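Local atomic coordinates of uncharacterized protein (Sinorhizobium meliloti, PDB entry 4DNH), a protein that is of unknown function but folds as a TIM barrel and may be related to dihydrodipicolinate synthases. Residues 33-43 with 74-85; 115-126 with 152-160. All coordinates share one frame; numbering follows the deposited sequence.

Interaction 1: 33-43 with 74-85; sequences FSRVAFAAAHV and LGLGVAESMDTA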
loop_
_atom_site.group_PDB
_atom_site.type_symbol
_atom_site.label_atom_id
_atom_site.label_comp_id
_atom_site.label_asym_id
_atom_site.label_seq_id
_atom_site.Cartn_x
_atom_site.Cartn_y
_atom_site.Cartn_z
ATOM N N PHE A 33 -9.288 -8.408 -15.948
ATOM C CA PHE A 33 -9.252 -6.961 -15.697
ATOM C C PHE A 33 -8.769 -6.177 -16.914
ATOM O O PHE A 33 -8.040 -6.701 -17.763
ATOM C CB PHE A 33 -8.336 -6.601 -14.514
ATOM C CG PHE A 33 -8.565 -7.414 -13.270
ATOM C CD1 PHE A 33 -9.796 -8.012 -13.007
ATOM C CD2 PHE A 33 -7.546 -7.551 -12.340
ATOM C CE1 PHE A 33 -9.997 -8.756 -11.856
ATOM C CE2 PHE A 33 -7.742 -8.280 -11.185
ATOM C CZ PHE A 33 -8.972 -8.883 -10.940
ATOM N N SER A 34 -9.170 -4.911 -16.970
ATOM C CA SER A 34 -8.676 -3.973 -17.962
ATOM C C SER A 34 -7.751 -2.967 -17.296
ATOM O O SER A 34 -7.533 -1.874 -17.828
ATOM C CB SER A 34 -9.841 -3.247 -18.641
ATOM O OG SER A 34 -10.636 -2.538 -17.710
ATOM N N ARG A 35 -7.232 -3.334 -16.121
ATOM C CA ARG A 35 -6.274 -2.515 -15.385
ATOM C C ARG A 35 -5.178 -3.399 -14.821
ATOM O O ARG A 35 -5.404 -4.589 -14.616
ATOM C CB ARG A 35 -6.961 -1.804 -14.220
ATOM C CG ARG A 35 -8.056 -0.821 -14.604
ATOM C CD ARG A 35 -7.489 0.468 -15.157
ATOM N NE ARG A 35 -8.553 1.392 -15.542
ATOM C CZ ARG A 35 -9.121 1.420 -16.744
ATOM N NH1 ARG A 35 -8.729 0.579 -17.694
ATOM N NH2 ARG A 35 -10.086 2.291 -16.998
ATOM N N VAL A 36 -4.007 -2.808 -14.560
ATOM C CA VAL A 36 -2.945 -3.432 -13.751
ATOM C C VAL A 36 -3.011 -2.961 -12.289
ATOM O O VAL A 36 -2.691 -1.804 -11.970
ATOM C CB VAL A 36 -1.544 -3.140 -14.326
ATOM C CG1 VAL A 36 -0.464 -3.813 -13.483
ATOM C CG2 VAL A 36 -1.459 -3.615 -15.768
ATOM N N ALA A 37 -3.419 -3.871 -11.405
ATOM C CA ALA A 37 -3.724 -3.545 -10.015
ATOM C C ALA A 37 -2.864 -4.339 -9.064
ATOM O O ALA A 37 -2.851 -5.569 -9.123
ATOM C CB ALA A 37 -5.183 -3.822 -9.724
ATOM N N PHE A 38 -2.162 -3.626 -8.180
ATOM C CA PHE A 38 -1.401 -4.218 -7.089
ATOM C C PHE A 38 -2.051 -3.841 -5.775
ATOM O O PHE A 38 -2.512 -2.707 -5.596
ATOM C CB PHE A 38 -0.013 -3.594 -7.000
ATOM C CG PHE A 38 0.942 -4.028 -8.069
ATOM C CD1 PHE A 38 1.028 -3.328 -9.264
ATOM C CD2 PHE A 38 1.812 -5.080 -7.846
ATOM C CE1 PHE A 38 1.937 -3.710 -10.239
ATOM C CE2 PHE A 38 2.726 -5.455 -8.815
ATOM C CZ PHE A 38 2.785 -4.775 -10.014
ATOM N N ALA A 39 -2.030 -4.767 -4.830
ATOM C CA ALA A 39 -2.245 -4.391 -3.454
ATOM C C ALA A 39 -0.891 -4.314 -2.726
ATOM O O ALA A 39 -0.053 -5.220 -2.832
ATOM C CB ALA A 39 -3.188 -5.368 -2.787
ATOM N N ALA A 40 -0.654 -3.209 -2.019
ATOM C CA ALA A 40 0.512 -3.120 -1.144
ATOM C C ALA A 40 0.152 -3.878 0.131
ATOM O O ALA A 40 -0.740 -3.459 0.868
ATOM C CB ALA A 40 0.853 -1.672 -0.846
ATOM N N ALA A 41 0.830 -4.994 0.390
ATOM C CA ALA A 41 0.345 -5.926 1.390
ATOM C C ALA A 41 1.010 -5.741 2.750
ATOM O O ALA A 41 2.210 -5.448 2.843
ATOM C CB ALA A 41 0.528 -7.356 0.901
ATOM N N HIS A 42 0.223 -5.949 3.801
ATOM C CA HIS A 42 0.663 -5.750 5.180
ATOM C C HIS A 42 1.434 -6.949 5.674
ATOM O O HIS A 42 1.472 -7.993 5.007
ATOM C CB HIS A 42 -0.550 -5.499 6.075
ATOM C CG HIS A 42 -1.411 -6.717 6.274
ATOM N ND1 HIS A 42 -2.306 -7.122 5.361
ATOM C CD2 HIS A 42 -1.477 -7.632 7.323
ATOM C CE1 HIS A 42 -2.924 -8.231 5.805
ATOM N NE2 HIS A 42 -2.411 -8.543 7.001
ATOM N N VAL A 43 2.035 -6.804 6.856
ATOM C CA VAL A 43 2.793 -7.866 7.519
ATOM C C VAL A 43 2.097 -8.368 8.782
ATOM O O VAL A 43 1.643 -7.571 9.594
ATOM C CB VAL A 43 4.207 -7.376 7.902
ATOM C CG1 VAL A 43 4.930 -8.422 8.753
ATOM C CG2 VAL A 43 5.008 -7.088 6.649
ATOM N N LEU A 74 -7.156 -13.707 -5.953
ATOM C CA LEU A 74 -8.142 -12.737 -6.405
ATOM C C LEU A 74 -7.696 -11.999 -7.671
ATOM O O LEU A 74 -8.420 -11.132 -8.183
ATOM C CB LEU A 74 -8.466 -11.741 -5.289
ATOM C CG LEU A 74 -9.176 -12.298 -4.048
ATOM C CD1 LEU A 74 -9.080 -11.302 -2.908
ATOM C CD2 LEU A 74 -10.635 -12.657 -4.289
ATOM N N GLY A 75 -6.510 -12.339 -8.167
ATOM C CA GLY A 75 -5.992 -11.746 -9.391
ATOM C C GLY A 75 -5.194 -10.478 -9.197
ATOM O O GLY A 75 -4.654 -9.947 -10.167
ATOM N N LEU A 76 -5.113 -9.991 -7.955
ATOM C CA LEU A 76 -4.393 -8.748 -7.649
ATOM C C LEU A 76 -2.911 -9.020 -7.610
ATOM O O LEU A 76 -2.489 -10.106 -7.216
ATOM C CB LEU A 76 -4.848 -8.177 -6.300
ATOM C CG LEU A 76 -6.349 -7.888 -6.197
ATOM C CD1 LEU A 76 -6.760 -7.580 -4.771
ATOM C CD2 LEU A 76 -6.724 -6.732 -7.098
ATOM N N GLY A 77 -2.108 -8.060 -8.043
ATOM C CA GLY A 77 -0.659 -8.189 -7.885
ATOM C C GLY A 77 -0.243 -7.847 -6.461
ATOM O O GLY A 77 -1.020 -7.258 -5.696
ATOM N N VAL A 78 0.985 -8.193 -6.106
ATOM C CA VAL A 78 1.497 -7.901 -4.787
ATOM C C VAL A 78 2.675 -6.916 -4.887
ATOM O O VAL A 78 3.639 -7.145 -5.645
ATOM C CB VAL A 78 1.911 -9.212 -4.057
ATOM C CG1 VAL A 78 2.834 -8.926 -2.875
ATOM C CG2 VAL A 78 0.681 -9.990 -3.594
ATOM N N ALA A 79 2.591 -5.826 -4.127
ATOM C CA ALA A 79 3.687 -4.862 -3.988
ATOM C C ALA A 79 4.348 -5.110 -2.639
ATOM O O ALA A 79 3.756 -4.786 -1.604
ATOM C CB ALA A 79 3.153 -3.438 -4.044
ATOM N N GLU A 80 5.558 -5.670 -2.639
ATOM C CA GLU A 80 6.125 -6.177 -1.401
ATOM C C GLU A 80 7.040 -5.255 -0.658
ATOM O O GLU A 80 7.834 -4.509 -1.251
ATOM C CB GLU A 80 6.880 -7.486 -1.601
ATOM C CG GLU A 80 6.060 -8.712 -1.262
ATOM C CD GLU A 80 5.618 -8.794 0.183
ATOM O OE1 GLU A 80 5.552 -7.773 0.915
ATOM O OE2 GLU A 80 5.293 -9.918 0.573
ATOM N N SER A 81 6.936 -5.378 0.664
ATOM C CA SER A 81 7.763 -4.656 1.582
ATOM C C SER A 81 7.608 -3.157 1.300
ATOM O O SER A 81 8.567 -2.396 1.314
ATOM C CB SER A 81 9.213 -5.139 1.469
ATOM O OG SER A 81 9.329 -6.485 1.894
HETATM N N MSE A 82 6.372 -2.754 1.057
HETATM C CA MSE A 82 6.071 -1.361 0.768
HETATM C C MSE A 82 5.668 -0.631 2.023
HETATM O O MSE A 82 5.739 -1.170 3.139
HETATM C CB MSE A 82 4.986 -1.346 -0.309
HETATM C CG MSE A 82 5.592 -1.728 -1.662
HETATM SE SE MSE A 82 6.846 -0.297 -2.189
HETATM C CE MSE A 82 5.468 1.049 -2.604
ATOM N N ASP A 83 5.232 0.611 1.857
ATOM C CA ASP A 83 4.823 1.417 2.991
ATOM C C ASP A 83 3.774 0.695 3.831
ATOM O O ASP A 83 3.801 0.794 5.039
ATOM C CB ASP A 83 4.288 2.770 2.526
ATOM C CG ASP A 83 4.108 3.734 3.666
ATOM O OD1 ASP A 83 5.117 4.333 4.099
ATOM O OD2 ASP A 83 2.960 3.882 4.145
ATOM N N THR A 84 2.861 -0.039 3.196
ATOM C CA THR A 84 1.840 -0.812 3.943
ATOM C C THR A 84 2.451 -1.930 4.790
ATOM O O THR A 84 1.869 -2.347 5.789
ATOM C CB THR A 84 0.752 -1.410 3.021
ATOM O OG1 THR A 84 0.208 -0.377 2.201
ATOM C CG2 THR A 84 -0.380 -2.009 3.825
ATOM N N ALA A 85 3.615 -2.431 4.392
ATOM C CA ALA A 85 4.255 -3.503 5.171
ATOM C C ALA A 85 5.119 -2.869 6.241
ATOM O O ALA A 85 5.932 -3.531 6.859
ATOM C CB ALA A 85 5.068 -4.417 4.274
HETATM O O HOH W 1 3.711 -4.081 0.960
HETATM O O HOH W 2 1.921 -4.214 8.139
#
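T84 packs against A40, just beyond the paired part of strands 37-40 and 77-80. T84 CB sits 3.3 Å from A40 O. From there the side chain forks. T84 OG1 lies beside the backbone N of its own residue (chi1 -52°) and is 3.4 Å from A40 CB. The methyl takes the other branch, and T84 CG2 comes 3.3 Å from A40 O. The methyl thus packs on backbone, while the hydroxyl hydrogen-bonds Y323 OH, outside the two segments.

Further back the two strands pair in parallel. G77 N, A39 N and A79 N donate in turn to A37 O, G77 O and A39 O. The G77 N to A37 O bond is 2.8 Å and nearly straight, 167° at the hydrogen. F38 lays its ring edge against the other strand, with F38 CD2 3.5 Å from V78 O. A side chain at G77 would clash with that ring. Past the strands a water bridges the backbone, giving protons to A41 O and A79 O and accepting from M82 N. V43 CG2 meets A85 CB at 3.6 Å.

These are the first two strands of a parallel eight-stranded barrel, joined by helix 61-73. F38, A40 and A79 share one face of the sheet. A39 and V78 point to the other, onto L71 of that helix, and strand 273-276 pairs with F38 and A40 to close the barrel.

Interaction 2: 115-126 with 152-160; sequences IACGAGTDHLAP and RIILMASRA
R152 and A116 meet where strands 115-119 and 153-155 begin. With A119 they have the most surface buried here. CG of R152 stands between its own backbone N and carbonyl carbon (chi1 52°). This turns the chain along the neighbouring strand, with R152 CG 3.8 Å from A116 CB and R152 CD 3.5 Å from I115 O. R152 NE is 4.0 Å from A116 CB, and NH1 reaches beyond the two segments to a salt bridge with D227. A leucine at R152 would probably leave D227 without this positive mate.

A116 CB is also touched by I154 CG1, at 3.7 Å. A119 points to the face opposite I154, with I153. A119 CB packs on I153 CG2 at 3.8 Å and on I146 of helix 132-148, which connects the two strands. Both its N and its O bond the neighbouring segment: A119 N donates to I154 O (2.8 Å, 172° at the hydrogen), and A119 O accepts from M156 N. C117 pairs likewise with R152 O and I154 N. The selenium of selenomethionine M156 lies 3.8 Å from G118 CA, where a CB would clash.

Beyond the strands, T121 CG2 and L124 CD2 both touch the A160 methyl. S158 caps helix 159-164 through L161 N.

The chemistry is therefore divided. Backbone bonds set the parallel pairing of this beta-alpha-beta unit. Small and aliphatic side chains pack beside it. The charge of R152 is directed away from the pair, to D227 on strand 226-232, further round the barrel.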
loop_
_atom_site.group_PDB
_atom_site.type_symbol
_atom_site.label_atom_id
_atom_site.label_comp_id
_atom_site.label_asym_id
_atom_site.label_seq_id
_atom_site.Cartn_x
_atom_site.Cartn_y
_atom_site.Cartn_z
ATOM N N ILE A 115 4.134 -9.548 -8.885
ATOM C CA ILE A 115 4.819 -9.079 -7.700
ATOM C C ILE A 115 5.952 -8.157 -8.109
ATOM O O ILE A 115 6.627 -8.384 -9.117
ATOM C CB ILE A 115 5.317 -10.261 -6.801
ATOM C CG1 ILE A 115 6.163 -9.750 -5.631
ATOM C CG2 ILE A 115 6.072 -11.318 -7.619
ATOM C CD1 ILE A 115 6.139 -10.649 -4.419
ATOM N N ALA A 116 6.132 -7.098 -7.327
ATOM C CA ALA A 116 7.225 -6.164 -7.515
ATOM C C ALA A 116 7.650 -5.715 -6.134
ATOM O O ALA A 116 6.814 -5.585 -5.226
ATOM C CB ALA A 116 6.788 -4.979 -8.371
ATOM N N CYS A 117 8.940 -5.448 -5.988
ATOM C CA CYS A 117 9.554 -5.366 -4.683
ATOM C C CYS A 117 10.156 -4.014 -4.423
ATOM O O CYS A 117 10.954 -3.527 -5.227
ATOM C CB CYS A 117 10.640 -6.427 -4.586
ATOM S SG CYS A 117 10.002 -8.058 -5.011
ATOM N N GLY A 118 9.792 -3.421 -3.286
ATOM C CA GLY A 118 10.313 -2.125 -2.911
ATOM C C GLY A 118 11.805 -2.115 -2.631
ATOM O O GLY A 118 12.286 -2.820 -1.729
ATOM N N ALA A 119 12.522 -1.295 -3.398
ATOM C CA ALA A 119 13.968 -1.108 -3.250
ATOM C C ALA A 119 14.268 0.344 -2.899
ATOM O O ALA A 119 13.794 1.280 -3.570
ATOM C CB ALA A 119 14.695 -1.496 -4.526
ATOM N N GLY A 120 15.056 0.542 -1.850
ATOM C CA GLY A 120 15.302 1.889 -1.386
ATOM C C GLY A 120 16.642 2.080 -0.725
ATOM O O GLY A 120 17.647 1.472 -1.104
ATOM N N THR A 121 16.620 2.916 0.299
ATOM C CA THR A 121 17.803 3.417 0.964
ATOM C C THR A 121 17.682 3.207 2.488
ATOM O O THR A 121 18.614 3.487 3.243
ATOM C CB THR A 121 17.972 4.900 0.580
ATOM O OG1 THR A 121 19.026 5.021 -0.389
ATOM C CG2 THR A 121 18.252 5.780 1.790
ATOM N N ASP A 122 16.537 2.675 2.915
ATOM C CA ASP A 122 16.169 2.581 4.339
ATOM C C ASP A 122 17.196 1.984 5.326
ATOM O O ASP A 122 17.011 2.090 6.535
ATOM C CB ASP A 122 14.782 1.935 4.523
ATOM C CG ASP A 122 14.592 0.672 3.684
ATOM O OD1 ASP A 122 14.980 0.645 2.496
ATOM O OD2 ASP A 122 14.018 -0.297 4.214
ATOM N N HIS A 123 18.278 1.380 4.832
ATOM C CA HIS A 123 19.342 0.924 5.736
ATOM C C HIS A 123 20.361 2.003 6.036
ATOM O O HIS A 123 21.346 1.761 6.734
ATOM C CB HIS A 123 20.017 -0.336 5.202
ATOM C CG HIS A 123 20.774 -0.118 3.926
ATOM N ND1 HIS A 123 20.168 -0.059 2.732
ATOM C CD2 HIS A 123 22.129 0.067 3.690
ATOM C CE1 HIS A 123 21.084 0.151 1.777
ATOM N NE2 HIS A 123 22.286 0.230 2.365
ATOM N N LEU A 124 20.130 3.202 5.513
ATOM C CA LEU A 124 21.067 4.312 5.641
ATOM C C LEU A 124 20.432 5.502 6.359
ATOM O O LEU A 124 19.457 6.084 5.874
ATOM C CB LEU A 124 21.570 4.738 4.262
ATOM C CG LEU A 124 22.543 5.914 4.165
ATOM C CD1 LEU A 124 23.816 5.627 4.951
ATOM C CD2 LEU A 124 22.860 6.208 2.702
ATOM N N ALA A 125 21.007 5.850 7.510
ATOM C CA ALA A 125 20.519 6.942 8.350
ATOM C C ALA A 125 20.787 8.284 7.674
ATOM O O ALA A 125 21.915 8.533 7.241
ATOM C CB ALA A 125 21.196 6.887 9.718
ATOM N N PRO A 126 19.745 9.136 7.542
ATOM C CA PRO A 126 19.961 10.526 7.101
ATOM C C PRO A 126 21.024 11.182 7.972
ATOM O O PRO A 126 20.961 11.080 9.198
ATOM C CB PRO A 126 18.598 11.187 7.332
ATOM C CG PRO A 126 17.616 10.067 7.208
ATOM C CD PRO A 126 18.309 8.811 7.676
ATOM N N ARG A 152 11.256 -7.914 -9.856
ATOM C CA ARG A 152 11.109 -6.577 -10.427
ATOM C C ARG A 152 10.992 -5.545 -9.285
ATOM O O ARG A 152 10.477 -5.846 -8.201
ATOM C CB ARG A 152 9.960 -6.503 -11.453
ATOM C CG ARG A 152 8.592 -7.013 -10.998
ATOM C CD ARG A 152 7.484 -6.682 -12.014
ATOM N NE ARG A 152 7.384 -5.240 -12.290
ATOM C CZ ARG A 152 6.378 -4.637 -12.927
ATOM N NH1 ARG A 152 6.412 -3.323 -13.110
ATOM N NH2 ARG A 152 5.340 -5.328 -13.382
ATOM N N ILE A 153 11.502 -4.343 -9.533
ATOM C CA ILE A 153 11.701 -3.334 -8.505
ATOM C C ILE A 153 10.633 -2.248 -8.513
ATOM O O ILE A 153 10.173 -1.823 -9.573
ATOM C CB ILE A 153 13.079 -2.651 -8.685
ATOM C CG1 ILE A 153 14.200 -3.566 -8.195
ATOM C CG2 ILE A 153 13.147 -1.305 -7.953
ATOM C CD1 ILE A 153 14.837 -4.352 -9.304
ATOM N N ILE A 154 10.234 -1.827 -7.316
ATOM C CA ILE A 154 9.505 -0.588 -7.117
ATOM C C ILE A 154 10.514 0.318 -6.448
ATOM O O ILE A 154 10.964 0.032 -5.343
ATOM C CB ILE A 154 8.311 -0.743 -6.165
ATOM C CG1 ILE A 154 7.246 -1.633 -6.788
ATOM C CG2 ILE A 154 7.716 0.626 -5.851
ATOM C CD1 ILE A 154 6.207 -2.120 -5.803
ATOM N N LEU A 155 10.895 1.389 -7.127
ATOM C CA LEU A 155 11.988 2.209 -6.653
ATOM C C LEU A 155 11.474 3.240 -5.655
ATOM O O LEU A 155 10.786 4.198 -6.018
ATOM C CB LEU A 155 12.712 2.862 -7.825
ATOM C CG LEU A 155 14.028 3.560 -7.509
ATOM C CD1 LEU A 155 15.028 2.568 -6.947
ATOM C CD2 LEU A 155 14.568 4.223 -8.761
HETATM N N MSE A 156 11.806 3.019 -4.388
HETATM C CA MSE A 156 11.267 3.825 -3.298
HETATM C C MSE A 156 12.022 5.119 -3.139
HETATM O O MSE A 156 13.195 5.232 -3.546
HETATM C CB MSE A 156 11.304 2.981 -2.027
HETATM C CG MSE A 156 10.193 1.935 -2.109
HETATM SE SE MSE A 156 10.258 0.780 -0.512
HETATM C CE MSE A 156 8.944 1.731 0.617
ATOM N N ALA A 157 11.345 6.111 -2.565
ATOM C CA ALA A 157 11.963 7.393 -2.260
ATOM C C ALA A 157 12.925 7.195 -1.103
ATOM O O ALA A 157 12.769 6.261 -0.319
ATOM C CB ALA A 157 10.908 8.425 -1.917
ATOM N N SER A 158 13.925 8.062 -1.010
ATOM C CA SER A 158 15.037 7.871 -0.095
ATOM C C SER A 158 15.134 8.983 0.967
ATOM O O SER A 158 15.229 10.180 0.644
ATOM C CB SER A 158 16.332 7.730 -0.910
ATOM O OG SER A 158 17.497 8.093 -0.190
ATOM N N ARG A 159 15.092 8.557 2.232
ATOM C CA ARG A 159 15.182 9.429 3.414
ATOM C C ARG A 159 16.505 10.231 3.367
ATOM O O ARG A 159 16.501 11.441 3.542
ATOM C CB ARG A 159 15.133 8.544 4.681
ATOM C CG ARG A 159 14.053 8.784 5.743
ATOM C CD ARG A 159 12.652 8.525 5.210
ATOM N NE ARG A 159 11.717 7.615 5.925
ATOM C CZ ARG A 159 11.882 6.929 7.064
ATOM N NH1 ARG A 159 10.876 6.157 7.476
ATOM N NH2 ARG A 159 13.004 6.997 7.787
ATOM N N ALA A 160 17.626 9.555 3.093
ATOM C CA ALA A 160 18.961 10.180 3.130
ATOM C C ALA A 160 19.156 11.220 2.025
ATOM O O ALA A 160 19.859 12.227 2.217
ATOM C CB ALA A 160 20.050 9.121 3.045
#

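How the interactions relate
Interaction 1 and interaction 2 are two successive parts of one barrel wall, with centres about 16 Å apart. Strands 77-80 and 115-119 are neighbours and join them directly. E80 N lies 2.9 Å from A116 O, and V78 O lies 3.0 Å from A116 N, both probable hydrogen bonds. Packing adds to this, with E80 CG 3.7 Å from I115 CD1. R87 also links them: it bonds S81 O and G118 O and forms a salt bridge with D122. The active site is not established. TIM-barrel enzymes generally place it at the C-terminal ends of the strands. A glycerol, probably from the crystallisation liquor, lies about 4 Å from the T84 side chain, which may mark a pocket.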